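Local coordinates for protein biofilm growth-associated repressor (Xylella fastidiosa, PDB 3PQK) that represses transcription of the operon that contains its own gene by binding, as an ArsR-type winged-helix protein, to a palindromic AT-rich promoter sequence, at residues 32-37 and 90-95; 23-28 and 58-63. All coordinates share one frame; numbering follows the deposited sequence.

Contact 1. Residues 32-37 and 90-95; sequences LVEGEF and ALYTIF
Val33 and Glu34 meet the same tyrosine, Tyr92, one over a face of the ring and the other at its hydroxyl end. Val33 sends CG1 onto the face in a CH-pi contact, 3.8 Å from the Tyr92 ring centroid and 16° off the normal. The methyl gets there because CG1 stands anti to the backbone N (chi1 165°); Val33 CG2, the other branch, reaches Tyr92 CB at 4.0 Å. A beta-branched residue suits the place, since it offers a methyl to both the ring and its stem. The ring in turn extends from its helix with CG anti to the backbone N, which carries OH across to Glu34. There Tyr92 OH donates to Glu34 OE2 at 2.5 Å, on the anti lone pair of that oxygen, and the carboxylate plane stands 89° from the ring plane. The extended glutamate chain supplies the reach. The bond anchors the hydroxyl and helps hold the carboxylate, while Val33 on the face limits turning of the ring. This surface contact joins the end of helix 23-33 to the C-terminal helix 84-96 of the ArsR-type winged-helix fold, beside the disulfide Cys30-Cys96, for Tyr92 rests on Cys30. Val33 also touches Leu79 of strand 76-79, and Glu34 leans on Gln45 of helix 39-46.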
loop_
_atom_site.group_PDB
_atom_site.type_symbol
_atom_site.label_atom_id
_atom_site.label_comp_id
_atom_site.label_asym_id
_atom_site.label_seq_id
_atom_site.Cartn_x
_atom_site.Cartn_y
_atom_site.Cartn_z
ATOM N N LEU B 32 -6.161 8.937 -11.969
ATOM C CA LEU B 32 -5.477 8.475 -13.178
ATOM C C LEU B 32 -5.755 7.052 -13.611
ATOM O O LEU B 32 -5.444 6.679 -14.732
ATOM C CB LEU B 32 -3.978 8.776 -13.131
ATOM C CG LEU B 32 -3.579 10.256 -13.082
ATOM C CD1 LEU B 32 -2.105 10.378 -12.761
ATOM C CD2 LEU B 32 -3.857 10.972 -14.439
ATOM N N VAL B 33 -6.356 6.253 -12.749
ATOM C CA VAL B 33 -6.788 4.878 -13.077
ATOM C C VAL B 33 -7.861 4.991 -14.185
ATOM O O VAL B 33 -7.890 4.193 -15.115
ATOM C CB VAL B 33 -7.339 4.185 -11.792
ATOM C CG1 VAL B 33 -8.138 2.922 -12.117
ATOM C CG2 VAL B 33 -6.206 3.873 -10.820
ATOM N N GLU B 34 -8.691 6.024 -14.092
ATOM C CA GLU B 34 -9.785 6.328 -15.009
ATOM C C GLU B 34 -9.350 6.867 -16.379
ATOM O O GLU B 34 -10.101 6.727 -17.353
ATOM C CB GLU B 34 -10.796 7.236 -14.323
ATOM C CG GLU B 34 -11.501 6.504 -13.182
ATOM C CD GLU B 34 -12.249 7.355 -12.182
ATOM O OE1 GLU B 34 -12.329 8.589 -12.374
ATOM O OE2 GLU B 34 -12.784 6.777 -11.211
ATOM N N GLY B 35 -8.120 7.375 -16.473
ATOM C CA GLY B 35 -7.586 7.865 -17.735
ATOM C C GLY B 35 -6.557 8.959 -17.587
ATOM O O GLY B 35 -6.175 9.310 -16.466
ATOM N N GLU B 36 -6.107 9.499 -18.727
ATOM C CA GLU B 36 -5.105 10.571 -18.817
ATOM C C GLU B 36 -5.755 11.908 -18.569
ATOM O O GLU B 36 -6.807 12.178 -19.149
ATOM C CB GLU B 36 -4.463 10.598 -20.219
ATOM C CG GLU B 36 -3.848 9.279 -20.659
ATOM C CD GLU B 36 -3.046 9.286 -21.949
ATOM O OE1 GLU B 36 -2.879 10.370 -22.554
ATOM O OE2 GLU B 36 -2.568 8.199 -22.347
ATOM N N PHE B 37 -5.160 12.747 -17.711
ATOM C CA PHE B 37 -5.728 14.064 -17.427
ATOM C C PHE B 37 -4.681 15.150 -17.469
ATOM O O PHE B 37 -3.521 14.913 -17.120
ATOM C CB PHE B 37 -6.438 14.088 -16.063
ATOM C CG PHE B 37 -7.622 13.158 -15.971
ATOM C CD1 PHE B 37 -8.853 13.519 -16.508
ATOM C CD2 PHE B 37 -7.495 11.900 -15.401
ATOM C CE1 PHE B 37 -9.947 12.648 -16.438
ATOM C CE2 PHE B 37 -8.597 11.033 -15.318
ATOM C CZ PHE B 37 -9.816 11.415 -15.837
ATOM N N ALA B 90 -5.182 -1.792 -7.287
ATOM C CA ALA B 90 -5.745 -2.470 -6.112
ATOM C C ALA B 90 -6.272 -1.473 -5.106
ATOM O O ALA B 90 -7.318 -1.715 -4.520
ATOM C CB ALA B 90 -4.700 -3.358 -5.452
ATOM N N LEU B 91 -5.549 -0.362 -4.883
ATOM C CA LEU B 91 -5.996 0.694 -3.965
ATOM C C LEU B 91 -7.297 1.324 -4.508
ATOM O O LEU B 91 -8.192 1.660 -3.720
ATOM C CB LEU B 91 -4.918 1.788 -3.817
ATOM C CG LEU B 91 -3.618 1.422 -3.084
ATOM C CD1 LEU B 91 -2.520 2.449 -3.390
ATOM C CD2 LEU B 91 -3.841 1.314 -1.545
ATOM N N TYR B 92 -7.413 1.460 -5.855
ATOM C CA TYR B 92 -8.623 2.014 -6.495
ATOM C C TYR B 92 -9.812 1.127 -6.168
ATOM O O TYR B 92 -10.772 1.616 -5.556
ATOM C CB TYR B 92 -8.463 2.158 -8.023
ATOM C CG TYR B 92 -9.688 2.729 -8.718
ATOM C CD1 TYR B 92 -9.933 4.102 -8.729
ATOM C CD2 TYR B 92 -10.574 1.904 -9.402
ATOM C CE1 TYR B 92 -11.053 4.633 -9.364
ATOM C CE2 TYR B 92 -11.694 2.427 -10.055
ATOM C CZ TYR B 92 -11.925 3.794 -10.035
ATOM O OH TYR B 92 -13.019 4.325 -10.669
ATOM N N THR B 93 -9.709 -0.184 -6.503
ATOM C CA THR B 93 -10.756 -1.202 -6.277
ATOM C C THR B 93 -11.165 -1.326 -4.795
ATOM O O THR B 93 -12.356 -1.418 -4.490
ATOM C CB THR B 93 -10.312 -2.573 -6.838
ATOM O OG1 THR B 93 -9.955 -2.442 -8.218
ATOM C CG2 THR B 93 -11.395 -3.642 -6.701
ATOM N N ILE B 94 -10.188 -1.348 -3.882
ATOM C CA ILE B 94 -10.490 -1.506 -2.453
ATOM C C ILE B 94 -11.077 -0.234 -1.849
ATOM O O ILE B 94 -12.038 -0.320 -1.090
ATOM C CB ILE B 94 -9.246 -1.994 -1.653
ATOM C CG1 ILE B 94 -8.748 -3.377 -2.140
ATOM C CG2 ILE B 94 -9.532 -2.022 -0.145
ATOM C CD1 ILE B 94 -7.223 -3.618 -1.866
ATOM N N PHE B 95 -10.475 0.937 -2.146
ATOM C CA PHE B 95 -10.868 2.188 -1.503
ATOM C C PHE B 95 -11.590 3.246 -2.343
ATOM O O PHE B 95 -12.701 3.644 -1.983
ATOM C CB PHE B 95 -9.646 2.825 -0.799
ATOM C CG PHE B 95 -8.947 1.937 0.203
ATOM C CD1 PHE B 95 -9.462 1.766 1.490
ATOM C CD2 PHE B 95 -7.753 1.291 -0.125
ATOM C CE1 PHE B 95 -8.821 0.947 2.420
ATOM C CE2 PHE B 95 -7.094 0.491 0.817
ATOM C CZ PHE B 95 -7.632 0.327 2.086
#

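Contact 2. Residues 23-28 and 58-63; sequences PVRLML and GVLRES
Leu60 reaches from helix 52-62 to helix 23-33 and packs against both Leu28 and Arg25, one helical turn apart. Its two methyls divide the work: Leu60 CD1 lies 3.8 Å from Leu28 CB, and Leu60 CD2 4.0 Å from Arg25 CB. This is the tight, buried part, and branched leucines suit it because each fills space in two directions; Leu28 also touches Leu53 and Leu57 of the same partner helix. Toward the partly exposed side the packing changes character. The Arg25 chain runs extended from CG to NE, with CG anti to the carbonyl carbon (chi1 -71°), and crosses the Val59 side chain at about a right angle. Val59 CG1 thus sits over one guanidinium face, offset toward the rim, 3.5 Å from Arg25 NE. Arginine fits this border, its aliphatic stem lying against Leu60 while its polar end bonds elsewhere: NH1 to Thr19 O and NE to Gln56 OE1, which would hold the flat group in place. The short helical segments cross at -71° with axes 10.8 Å apart, a gap bridged by these long side chains. Helix 52-62 is the second helix of the predicted helix-turn-helix, probably the recognition helix, packed here on helix 23-33 of the ArsR-type winged-helix domain.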
loop_
_atom_site.group_PDB
_atom_site.type_symbol
_atom_site.label_atom_id
_atom_site.label_comp_id
_atom_site.label_asym_id
_atom_site.label_seq_id
_atom_site.Cartn_x
_atom_site.Cartn_y
_atom_site.Cartn_z
ATOM N N PRO B 23 -1.998 11.853 1.057
ATOM C CA PRO B 23 -3.386 11.927 0.537
ATOM C C PRO B 23 -3.539 12.516 -0.858
ATOM O O PRO B 23 -4.334 12.003 -1.646
ATOM C CB PRO B 23 -4.122 12.757 1.605
ATOM C CG PRO B 23 -3.036 13.482 2.369
ATOM C CD PRO B 23 -1.900 12.496 2.390
ATOM N N VAL B 24 -2.760 13.556 -1.190
ATOM C CA VAL B 24 -2.827 14.195 -2.516
ATOM C C VAL B 24 -2.298 13.227 -3.586
ATOM O O VAL B 24 -2.952 13.068 -4.628
ATOM C CB VAL B 24 -2.159 15.600 -2.561
ATOM C CG1 VAL B 24 -2.172 16.182 -3.980
ATOM C CG2 VAL B 24 -2.826 16.562 -1.565
ATOM N N ARG B 25 -1.191 12.510 -3.291
ATOM C CA ARG B 25 -0.664 11.485 -4.212
ATOM C C ARG B 25 -1.688 10.391 -4.440
ATOM O O ARG B 25 -1.894 9.975 -5.574
ATOM C CB ARG B 25 0.636 10.877 -3.697
ATOM C CG ARG B 25 1.790 11.832 -3.770
ATOM C CD ARG B 25 3.014 11.233 -3.117
ATOM N NE ARG B 25 3.886 12.269 -2.582
ATOM C CZ ARG B 25 4.773 12.092 -1.608
ATOM N NH1 ARG B 25 4.919 10.901 -1.039
ATOM N NH2 ARG B 25 5.524 13.103 -1.199
ATOM N N LEU B 26 -2.384 9.972 -3.383
ATOM C CA LEU B 26 -3.426 8.968 -3.529
ATOM C C LEU B 26 -4.605 9.411 -4.409
ATOM O O LEU B 26 -5.055 8.637 -5.252
ATOM C CB LEU B 26 -3.908 8.474 -2.168
ATOM C CG LEU B 26 -2.955 7.492 -1.514
ATOM C CD1 LEU B 26 -3.336 7.263 -0.054
ATOM C CD2 LEU B 26 -2.962 6.158 -2.260
HETATM N N MSE B 27 -5.081 10.645 -4.218
HETATM C CA MSE B 27 -6.201 11.189 -5.010
HETATM C C MSE B 27 -5.778 11.259 -6.482
HETATM O O MSE B 27 -6.504 10.788 -7.345
HETATM C CB MSE B 27 -6.614 12.567 -4.481
HETATM C CG MSE B 27 -7.234 12.524 -3.090
HETATM SE SE MSE B 27 -7.847 14.280 -2.461
HETATM C CE MSE B 27 -6.260 15.125 -1.961
ATOM N N LEU B 28 -4.529 11.670 -6.733
ATOM C CA LEU B 28 -3.956 11.740 -8.064
ATOM C C LEU B 28 -3.896 10.378 -8.742
ATOM O O LEU B 28 -4.393 10.243 -9.834
ATOM C CB LEU B 28 -2.564 12.409 -8.002
ATOM C CG LEU B 28 -2.581 13.923 -7.775
ATOM C CD1 LEU B 28 -1.194 14.439 -7.447
ATOM C CD2 LEU B 28 -3.154 14.666 -8.999
ATOM N N GLY B 58 5.073 15.765 -9.430
ATOM C CA GLY B 58 6.532 15.784 -9.533
ATOM C C GLY B 58 7.114 14.593 -8.798
ATOM O O GLY B 58 7.789 13.778 -9.419
ATOM N N VAL B 59 6.713 14.396 -7.521
ATOM C CA VAL B 59 7.097 13.226 -6.696
ATOM C C VAL B 59 6.691 11.904 -7.379
ATOM O O VAL B 59 7.502 11.001 -7.479
ATOM C CB VAL B 59 6.548 13.309 -5.247
ATOM C CG1 VAL B 59 6.791 12.006 -4.474
ATOM C CG2 VAL B 59 7.141 14.503 -4.497
ATOM N N LEU B 60 5.454 11.804 -7.876
ATOM C CA LEU B 60 4.924 10.591 -8.535
ATOM C C LEU B 60 5.638 10.273 -9.820
ATOM O O LEU B 60 5.719 9.109 -10.206
ATOM C CB LEU B 60 3.404 10.764 -8.813
ATOM C CG LEU B 60 2.480 10.705 -7.590
ATOM C CD1 LEU B 60 1.050 11.101 -7.972
ATOM C CD2 LEU B 60 2.512 9.291 -6.909
ATOM N N ARG B 61 6.095 11.317 -10.536
ATOM C CA ARG B 61 6.844 11.183 -11.792
ATOM C C ARG B 61 8.248 10.704 -11.463
ATOM O O ARG B 61 8.735 9.787 -12.117
ATOM C CB ARG B 61 6.901 12.525 -12.555
ATOM C CG ARG B 61 6.157 12.555 -13.882
ATOM C CD ARG B 61 6.437 13.843 -14.644
ATOM N NE ARG B 61 7.128 13.624 -15.926
ATOM C CZ ARG B 61 8.008 14.476 -16.455
ATOM N NH1 ARG B 61 8.355 15.571 -15.801
ATOM N NH2 ARG B 61 8.579 14.212 -17.629
ATOM N N GLU B 62 8.895 11.308 -10.438
ATOM C CA GLU B 62 10.262 10.893 -10.003
ATOM C C GLU B 62 10.222 9.434 -9.577
ATOM O O GLU B 62 11.092 8.646 -9.961
ATOM C CB GLU B 62 10.750 11.707 -8.803
ATOM C CG GLU B 62 10.702 13.216 -8.923
ATOM C CD GLU B 62 11.889 13.912 -9.544
ATOM O OE1 GLU B 62 12.235 15.010 -9.057
ATOM O OE2 GLU B 62 12.454 13.383 -10.529
ATOM N N SER B 63 9.156 9.049 -8.841
ATOM C CA SER B 63 8.978 7.683 -8.371
ATOM C C SER B 63 8.652 6.671 -9.469
ATOM O O SER B 63 8.625 5.476 -9.204
ATOM C CB SER B 63 7.959 7.646 -7.241
ATOM O OG SER B 63 8.276 8.672 -6.309
#

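Helix 23-33 belongs to both contacts: contact 2 uses its first turns and contact 1 its last residues and the turn that follows. Their centres lie 13 Å apart, and they touch directly where Leu26 CD2 packs 3.9 Å from Leu91 CD1. Along the chain the segments alternate, 23-28, 32-37, 58-63 and 90-95, so the two connections cross. One joins the shared helix to helix 52-62 at the end of the predicted helix-turn-helix motif; the other joins it to helix 84-96. Helix 23-33 itself packs on the second subunit, as does helix 84-96, and so links the probable DNA-binding part to the dimer interface; the disulfide between Cys30 and Cys96 also ties these two helices together.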